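Local coordinates for ABC transporter periplasmic peptide-binding protein (Pseudoalteromonas, PDB 4QFK), which probably binds peptides, most likely dipeptides, in the periplasm and delivers them to an ABC transporter for uptake into the cell, at residues Asn43-Thr48 / Ser123-Val128. Residues are numbered along the deposited sequence; the frame is centred on the assembly and turned at random.
Sequences NPQVTT and SRLFDV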
loop_
_atom_site.group_PDB
_atom_site.type_symbol
_atom_site.label_atom_id
_atom_site.label_comp_id
_atom_site.label_asym_id
_atom_site.label_seq_id
_atom_site.Cartn_x
_atom_site.Cartn_y
_atom_site.Cartn_z
ATOM N N ASN A 43 9.992 9.488 -11.213
ATOM C CA ASN A 43 10.729 8.385 -10.587
ATOM C C ASN A 43 10.023 7.933 -9.302
ATOM O O ASN A 43 9.923 8.694 -8.346
ATOM C CB ASN A 43 12.173 8.813 -10.316
ATOM C CG ASN A 43 12.953 7.805 -9.494
ATOM O OD1 ASN A 43 12.485 6.701 -9.215
ATOM N ND2 ASN A 43 14.160 8.189 -9.095
ATOM N N PRO A 44 9.511 6.689 -9.294
ATOM C CA PRO A 44 8.748 6.128 -8.168
ATOM C C PRO A 44 9.520 6.180 -6.871
ATOM O O PRO A 44 8.914 6.206 -5.813
ATOM C CB PRO A 44 8.549 4.661 -8.569
ATOM C CG PRO A 44 8.590 4.665 -10.041
ATOM C CD PRO A 44 9.599 5.742 -10.416
ATOM N N GLN A 45 10.839 6.207 -6.952
ATOM C CA GLN A 45 11.653 6.144 -5.746
ATOM C C GLN A 45 11.409 7.295 -4.797
ATOM O O GLN A 45 11.567 7.136 -3.588
ATOM C CB GLN A 45 13.142 6.141 -6.072
ATOM C CG GLN A 45 13.669 4.906 -6.733
ATOM C CD GLN A 45 15.155 5.036 -6.946
ATOM O OE1 GLN A 45 15.646 6.126 -7.267
ATOM N NE2 GLN A 45 15.891 3.948 -6.722
ATOM N N VAL A 46 11.075 8.459 -5.344
ATOM C CA VAL A 46 11.053 9.674 -4.541
ATOM C C VAL A 46 9.667 10.099 -4.049
ATOM O O VAL A 46 9.526 11.195 -3.530
ATOM C CB VAL A 46 11.756 10.872 -5.255
ATOM C CG1 VAL A 46 13.165 10.481 -5.694
ATOM C CG2 VAL A 46 10.909 11.434 -6.448
ATOM N N THR A 47 8.655 9.241 -4.192
ATOM C CA THR A 47 7.302 9.608 -3.754
ATOM C C THR A 47 6.383 8.435 -3.412
ATOM O O THR A 47 6.448 7.379 -4.043
ATOM C CB THR A 47 6.588 10.485 -4.816
ATOM O OG1 THR A 47 5.273 10.817 -4.362
ATOM C CG2 THR A 47 6.477 9.762 -6.152
ATOM N N THR A 48 5.504 8.626 -2.430
ATOM C CA THR A 48 4.440 7.649 -2.165
ATOM C C THR A 48 3.064 8.165 -2.583
ATOM O O THR A 48 2.048 7.540 -2.270
ATOM C CB THR A 48 4.356 7.219 -0.673
ATOM O OG1 THR A 48 3.977 8.345 0.134
ATOM C CG2 THR A 48 5.684 6.646 -0.174
ATOM N N SER A 123 21.538 1.452 -4.622
ATOM C CA SER A 123 22.495 2.073 -3.722
ATOM C C SER A 123 22.207 3.556 -3.597
ATOM O O SER A 123 22.662 4.170 -2.633
ATOM C CB SER A 123 23.941 1.829 -4.158
ATOM O OG SER A 123 24.225 2.516 -5.358
ATOM N N ARG A 124 21.462 4.130 -4.555
ATOM C CA ARG A 124 20.976 5.510 -4.404
ATOM C C ARG A 124 20.203 5.701 -3.096
ATOM O O ARG A 124 20.277 6.760 -2.468
ATOM C CB ARG A 124 20.065 5.955 -5.569
ATOM C CG ARG A 124 20.203 7.448 -5.932
ATOM C CD ARG A 124 18.931 8.317 -5.817
ATOM N NE ARG A 124 18.177 8.361 -7.063
ATOM C CZ ARG A 124 17.424 9.376 -7.497
ATOM N NH1 ARG A 124 17.300 10.505 -6.808
ATOM N NH2 ARG A 124 16.792 9.260 -8.660
ATOM N N LEU A 125 19.440 4.696 -2.691
ATOM C CA LEU A 125 18.578 4.859 -1.515
ATOM C C LEU A 125 19.381 5.042 -0.234
ATOM O O LEU A 125 18.925 5.716 0.680
ATOM C CB LEU A 125 17.624 3.672 -1.330
ATOM C CG LEU A 125 16.879 3.092 -2.534
ATOM C CD1 LEU A 125 15.962 1.968 -2.103
ATOM C CD2 LEU A 125 16.091 4.140 -3.223
ATOM N N PHE A 126 20.578 4.468 -0.166
ATOM C CA PHE A 126 21.289 4.414 1.113
ATOM C C PHE A 126 22.726 4.940 1.128
ATOM O O PHE A 126 23.205 5.400 2.164
ATOM C CB PHE A 126 21.252 2.983 1.683
ATOM C CG PHE A 126 22.050 1.977 0.883
ATOM C CD1 PHE A 126 23.390 1.736 1.179
ATOM C CD2 PHE A 126 21.461 1.255 -0.141
ATOM C CE1 PHE A 126 24.130 0.808 0.452
ATOM C CE2 PHE A 126 22.191 0.324 -0.865
ATOM C CZ PHE A 126 23.527 0.103 -0.570
ATOM N N ASP A 127 23.405 4.872 -0.010
ATOM C CA ASP A 127 24.831 5.158 -0.080
ATOM C C ASP A 127 25.125 6.657 -0.210
ATOM O O ASP A 127 24.900 7.240 -1.269
ATOM C CB ASP A 127 25.439 4.395 -1.270
ATOM C CG ASP A 127 26.964 4.338 -1.220
ATOM O OD1 ASP A 127 27.562 5.080 -0.424
ATOM O OD2 ASP A 127 27.561 3.544 -1.973
ATOM N N VAL A 128 25.648 7.273 0.852
ATOM C CA VAL A 128 25.940 8.709 0.828
ATOM C C VAL A 128 27.066 9.038 -0.129
ATOM O O VAL A 128 27.503 10.186 -0.206
ATOM C CB VAL A 128 26.317 9.296 2.220
ATOM C CG1 VAL A 128 25.296 8.900 3.278
ATOM C CG2 VAL A 128 27.730 8.879 2.624
#
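R124 reaches from helix 115-126 to the polar side chains of N43 and Q45, and no clear hydrogen bond joins the two segments directly. N43 ND2 and R124 NH2 lie 2.9 Å apart, but both are donors; D204 OD1 is their shared acceptor, taking a salt bridge from R124 NH2 and a hydrogen bond from N43 ND2, which probably lets the two donors sit this close. The two side chains come from opposite directions, with the amide and guanidinium planes 55° apart. Q45 OE1 sits obliquely to the same guanidinium, 3.4 Å from R124 NE, where its partial negative charge may help to stabilise the cation. On the nitrogen side of the Q45 amide, L125 CD2 packs 3.5 Å from Q45 NE2, a methyl against a nitrogen whose hydrogen bond goes to the backbone oxygen of T121, one turn back on the helix. V46 adds a looser touch, CG1 lying 4.3 Å from R124 NH1.

Behind this shell, N43 organises its own loop. With CG anti to the backbone N (chi1 172°), N43 OD1 accepts from Q45 N at 2.8 Å, closing an Asx turn with the donor well above the carbonyl plane. N43 ND2 then gives a nearly straight bond to Q45 OE1, 3.1 Å and 171° at the hydrogen; together with the bond from Q45 NE2 to T121 O, this probably sets the rotation of the Q45 amide. N43 ND2 thus serves both D204 and Q45. R124 NH1 has weak hydrogen bonds to Y132 O and Y140 OH.

In this family 5 extracellular solute-binding protein, the buried contact joins the loop between strand 31-35 and helix 50-60 to the last part of helix 115-126. P44 and T47 pack on helix 50-60, while L125 also touches F143 of helix 141-146.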